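Local structure of ArCE4A (Arthrobacter sp. AW19M34-1, 5LFZ) at residues 153-164 / 182-193. The protein is a CE4-family deacetylase that probably removes acetyl groups from polysaccharide substrates at a metal-binding active site. Residues are numbered along the deposited sequence; the frame is centred on the assembly and turned at random.
Sequences PQKTVRIALEEA and AVPQLVSKLHDA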
loop_
_atom_site.group_PDB
_atom_site.type_symbol
_atom_site.label_atom_id
_atom_site.label_comp_id
_atom_site.label_asym_id
_atom_site.label_seq_id
_atom_site.Cartn_x
_atom_site.Cartn_y
_atom_site.Cartn_z
ATOM N N PRO A 153 -8.210 -10.711 -12.551
ATOM C CA PRO A 153 -6.746 -10.675 -12.474
ATOM C C PRO A 153 -6.081 -10.161 -13.748
ATOM O O PRO A 153 -5.122 -9.405 -13.662
ATOM C CB PRO A 153 -6.369 -12.135 -12.202
ATOM C CG PRO A 153 -7.553 -12.939 -12.613
ATOM C CD PRO A 153 -8.754 -12.070 -12.383
ATOM N N GLN A 154 -6.580 -10.546 -14.914
ATOM C CA GLN A 154 -5.922 -10.123 -16.142
ATOM C C GLN A 154 -6.127 -8.632 -16.406
ATOM O O GLN A 154 -5.227 -7.955 -16.891
ATOM C CB GLN A 154 -6.417 -10.940 -17.330
ATOM C CG GLN A 154 -5.622 -10.705 -18.595
ATOM C CD GLN A 154 -4.179 -11.156 -18.468
ATOM O OE1 GLN A 154 -3.899 -12.233 -17.945
ATOM N NE2 GLN A 154 -3.256 -10.329 -18.944
ATOM N N LYS A 155 -7.312 -8.120 -16.095
ATOM C CA LYS A 155 -7.553 -6.690 -16.264
ATOM C C LYS A 155 -6.684 -5.885 -15.291
ATOM O O LYS A 155 -6.201 -4.805 -15.628
ATOM C CB LYS A 155 -9.031 -6.360 -16.066
ATOM C CG LYS A 155 -9.355 -4.883 -16.223
ATOM C CD LYS A 155 -10.834 -4.680 -16.510
ATOM C CE LYS A 155 -11.159 -3.208 -16.706
ATOM N NZ LYS A 155 -12.555 -3.005 -17.180
ATOM N N THR A 156 -6.486 -6.422 -14.089
ATOM C CA THR A 156 -5.586 -5.804 -13.119
ATOM C C THR A 156 -4.188 -5.680 -13.719
ATOM O O THR A 156 -3.585 -4.611 -13.695
ATOM C CB THR A 156 -5.526 -6.617 -11.814
ATOM O OG1 THR A 156 -6.844 -6.717 -11.259
ATOM C CG2 THR A 156 -4.598 -5.941 -10.798
ATOM N N VAL A 157 -3.691 -6.775 -14.282
ATOM C CA VAL A 157 -2.384 -6.773 -14.927
ATOM C C VAL A 157 -2.332 -5.776 -16.085
ATOM O O VAL A 157 -1.383 -4.995 -16.205
ATOM C CB VAL A 157 -2.023 -8.175 -15.451
ATOM C CG1 VAL A 157 -0.770 -8.122 -16.291
ATOM C CG2 VAL A 157 -1.860 -9.153 -14.291
ATOM N N ARG A 158 -3.361 -5.796 -16.931
ATOM C CA ARG A 158 -3.370 -4.955 -18.127
ATOM C C ARG A 158 -3.279 -3.475 -17.774
ATOM O O ARG A 158 -2.444 -2.754 -18.324
ATOM C CB ARG A 158 -4.625 -5.210 -18.968
ATOM C CG ARG A 158 -4.649 -4.402 -20.265
ATOM C CD ARG A 158 -5.960 -4.559 -21.018
ATOM N NE ARG A 158 -7.103 -4.087 -20.236
ATOM C CZ ARG A 158 -8.339 -4.568 -20.346
ATOM N NH1 ARG A 158 -8.605 -5.543 -21.208
ATOM N NH2 ARG A 158 -9.313 -4.075 -19.594
ATOM N N ILE A 159 -4.132 -3.028 -16.854
ATOM C CA ILE A 159 -4.156 -1.620 -16.454
ATOM C C ILE A 159 -2.866 -1.217 -15.750
ATOM O O ILE A 159 -2.304 -0.158 -16.027
ATOM C CB ILE A 159 -5.369 -1.314 -15.548
ATOM C CG1 ILE A 159 -6.667 -1.505 -16.338
ATOM C CG2 ILE A 159 -5.296 0.113 -14.996
ATOM C CD1 ILE A 159 -7.925 -1.386 -15.509
ATOM N N ALA A 160 -2.388 -2.065 -14.846
ATOM C CA ALA A 160 -1.143 -1.785 -14.143
ATOM C C ALA A 160 0.022 -1.660 -15.121
ATOM O O ALA A 160 0.810 -0.723 -15.037
ATOM C CB ALA A 160 -0.857 -2.864 -13.113
ATOM N N LEU A 161 0.119 -2.599 -16.057
ATOM C CA LEU A 161 1.229 -2.614 -17.002
ATOM C C LEU A 161 1.195 -1.418 -17.947
ATOM O O LEU A 161 2.210 -0.749 -18.161
ATOM C CB LEU A 161 1.223 -3.909 -17.817
ATOM C CG LEU A 161 2.326 -4.030 -18.871
ATOM C CD1 LEU A 161 3.700 -3.972 -18.215
ATOM C CD2 LEU A 161 2.163 -5.299 -19.701
ATOM N N GLU A 162 0.024 -1.149 -18.510
ATOM C CA GLU A 162 -0.087 -0.168 -19.580
ATOM C C GLU A 162 -0.123 1.273 -19.084
ATOM O O GLU A 162 0.208 2.188 -19.835
ATOM C CB GLU A 162 -1.330 -0.445 -20.429
ATOM C CG GLU A 162 -1.278 -1.756 -21.188
ATOM C CD GLU A 162 -2.460 -1.934 -22.123
ATOM O OE1 GLU A 162 -3.437 -1.163 -22.007
ATOM O OE2 GLU A 162 -2.410 -2.846 -22.973
ATOM N N GLU A 163 -0.523 1.480 -17.831
ATOM C CA GLU A 163 -0.618 2.837 -17.292
ATOM C C GLU A 163 0.576 3.217 -16.420
ATOM O O GLU A 163 0.795 4.398 -16.153
ATOM C CB GLU A 163 -1.906 3.010 -16.487
ATOM C CG GLU A 163 -3.170 3.040 -17.328
ATOM C CD GLU A 163 -4.399 3.401 -16.515
ATOM O OE1 GLU A 163 -4.235 3.881 -15.375
ATOM O OE2 GLU A 163 -5.530 3.210 -17.017
ATOM N N ALA A 164 1.340 2.223 -15.975
ATOM C CA ALA A 164 2.510 2.490 -15.143
ATOM C C ALA A 164 3.548 3.272 -15.926
ATOM O O ALA A 164 3.700 3.098 -17.135
ATOM C CB ALA A 164 3.117 1.195 -14.617
ATOM N N ALA A 182 -3.199 -12.348 -10.070
ATOM C CA ALA A 182 -2.608 -11.303 -10.900
ATOM C C ALA A 182 -1.112 -11.152 -10.674
ATOM O O ALA A 182 -0.362 -10.894 -11.611
ATOM C CB ALA A 182 -3.294 -9.970 -10.648
ATOM N N VAL A 183 -0.677 -11.288 -9.428
ATOM C CA VAL A 183 0.684 -10.889 -9.081
ATOM C C VAL A 183 1.811 -11.592 -9.848
ATOM O O VAL A 183 2.728 -10.909 -10.306
ATOM C CB VAL A 183 0.917 -11.038 -7.570
ATOM C CG1 VAL A 183 2.394 -11.258 -7.257
ATOM C CG2 VAL A 183 0.420 -9.789 -6.900
ATOM N N PRO A 184 1.753 -12.932 -10.012
ATOM C CA PRO A 184 2.849 -13.564 -10.754
ATOM C C PRO A 184 3.036 -12.954 -12.137
ATOM O O PRO A 184 4.160 -12.649 -12.530
ATOM C CB PRO A 184 2.406 -15.026 -10.859
ATOM C CG PRO A 184 1.527 -15.221 -9.686
ATOM C CD PRO A 184 0.781 -13.934 -9.539
ATOM N N GLN A 185 1.937 -12.752 -12.851
ATOM C CA GLN A 185 2.001 -12.164 -14.179
ATOM C C GLN A 185 2.356 -10.674 -14.142
ATOM O O GLN A 185 3.118 -10.185 -14.983
ATOM C CB GLN A 185 0.669 -12.369 -14.906
ATOM C CG GLN A 185 0.668 -11.852 -16.325
ATOM C CD GLN A 185 -0.662 -12.060 -17.029
ATOM O OE1 GLN A 185 -0.797 -11.766 -18.216
ATOM N NE2 GLN A 185 -1.652 -12.566 -16.297
ATOM N N LEU A 186 1.798 -9.953 -13.175
ATOM C CA LEU A 186 2.022 -8.513 -13.083
ATOM C C LEU A 186 3.503 -8.202 -12.847
ATOM O O LEU A 186 4.077 -7.324 -13.495
ATOM C CB LEU A 186 1.164 -7.904 -11.973
ATOM C CG LEU A 186 1.398 -6.402 -11.790
ATOM C CD1 LEU A 186 1.217 -5.682 -13.116
ATOM C CD2 LEU A 186 0.478 -5.820 -10.736
ATOM N N VAL A 187 4.121 -8.936 -11.928
ATOM C CA VAL A 187 5.538 -8.750 -11.642
ATOM C C VAL A 187 6.389 -9.075 -12.871
ATOM O O VAL A 187 7.278 -8.306 -13.240
ATOM C CB VAL A 187 5.983 -9.618 -10.459
ATOM C CG1 VAL A 187 7.488 -9.529 -10.264
ATOM C CG2 VAL A 187 5.257 -9.187 -9.201
ATOM N N SER A 188 6.109 -10.213 -13.499
ATOM C CA SER A 188 6.847 -10.628 -14.690
ATOM C C SER A 188 6.795 -9.562 -15.775
ATOM O O SER A 188 7.818 -9.200 -16.354
ATOM C CB SER A 188 6.295 -11.943 -15.242
ATOM O OG SER A 188 6.537 -13.008 -14.339
ATOM N N LYS A 189 5.597 -9.053 -16.039
ATOM C CA LYS A 189 5.427 -8.062 -17.093
ATOM C C LYS A 189 6.040 -6.708 -16.742
ATOM O O LYS A 189 6.593 -6.041 -17.615
ATOM C CB LYS A 189 3.945 -7.899 -17.435
ATOM C CG LYS A 189 3.417 -9.025 -18.327
ATOM C CD LYS A 189 1.942 -8.867 -18.637
ATOM C CE LYS A 189 1.459 -9.970 -19.565
ATOM N NZ LYS A 189 2.055 -9.856 -20.922
ATOM N N LEU A 190 5.960 -6.297 -15.479
ATOM C CA LEU A 190 6.578 -5.032 -15.090
ATOM C C LEU A 190 8.101 -5.132 -15.191
ATOM O O LEU A 190 8.765 -4.202 -15.654
ATOM C CB LEU A 190 6.152 -4.622 -13.673
ATOM C CG LEU A 190 4.717 -4.093 -13.568
ATOM C CD1 LEU A 190 4.312 -3.953 -12.112
ATOM C CD2 LEU A 190 4.566 -2.764 -14.313
ATOM N N HIS A 191 8.655 -6.267 -14.776
ATOM C CA HIS A 191 10.080 -6.515 -14.970
ATOM C C HIS A 191 10.452 -6.504 -16.449
ATOM O O HIS A 191 11.436 -5.885 -16.847
ATOM C CB HIS A 191 10.486 -7.850 -14.354
ATOM C CG HIS A 191 10.673 -7.800 -12.871
ATOM N ND1 HIS A 191 10.700 -8.932 -12.086
ATOM C CD2 HIS A 191 10.852 -6.754 -12.029
ATOM C CE1 HIS A 191 10.890 -8.587 -10.825
ATOM N NE2 HIS A 191 10.982 -7.271 -10.763
ATOM N N ASP A 192 9.662 -7.195 -17.262
ATOM C CA ASP A 192 9.951 -7.283 -18.685
ATOM C C ASP A 192 9.819 -5.909 -19.344
ATOM O O ASP A 192 10.428 -5.645 -20.378
ATOM C CB ASP A 192 9.023 -8.292 -19.356
ATOM C CG ASP A 192 9.458 -8.627 -20.761
ATOM O OD1 ASP A 192 10.678 -8.648 -21.020
ATOM O OD2 ASP A 192 8.584 -8.877 -21.610
ATOM N N ALA A 193 9.032 -5.034 -18.727
ATOM C CA ALA A 193 8.841 -3.683 -19.239
ATOM C C ALA A 193 9.935 -2.726 -18.752
ATOM O O ALA A 193 9.921 -1.536 -19.085
ATOM C CB ALA A 193 7.469 -3.163 -18.842
#
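Gln154 and Gln185 pair through both ends of their amides on the solvent-facing side of the groove between helices 153-163 and 177-192. Gln185 NE2 donates to Gln154 OE1 at 2.8 Å, and Gln154 NE2 returns the bond to Gln185 OE1 at 2.9 Å. The pair is twisted, its amide planes 51° apart: each acceptor oxygen lies in the plane of the donating amide, but Gln185 NE2 comes in tilted from the carbonyl plane of Gln154, and Gln154 NE2 from above that of Gln185. Gln154 starts out away from its partner and reaches back through a bend at chi2 (64°), whereas Gln185 runs straight out to meet it. With Gln185 cut back to an alanine, the Gln154 amide would probably lose both bonds and Val157 the cover at CG1. That valine is the knob of the interface, set among Ala182, Gln185, Leu186 and Lys189. Val157 CG2 presses on Ala182 O (3.5 Å), while Val157 CG1 meets Lys189 CD at 3.7 Å. One turn on, Leu161 lies across the aliphatic part of Lys189, CD2 against CD, while CD1 reaches Ala193 CB. On the inner side Ala160 CB and Leu186 CD1 are tightly packed at 3.5 Å. At the start of helix 153-163, Ala182 CB rests on Pro153 O; with so small a side chain there, the CA atoms of Pro153 and Ala182 come within 4.5 Å, against 6.2 Å for those of Leu161 and Leu190. The axes approach to 9.0 Å, crossing at -22°. Asp152 O accepts from Thr156 OG1, and Asp152 OD1 from Lys155 N. Strand 168-173 joins the two helices and lies beneath them, Ile170 touching Ala160 and Leu190, Met172 touching Thr156 and Leu186. The adjoining strand 26-32 touches Leu186 and Leu190, and helix 39-48 packs on Val183 and Pro184, flanking helix 177-192: successive helices side by side outside a parallel sheet, as in the distorted (beta/alpha) barrel of CE4 deacetylases.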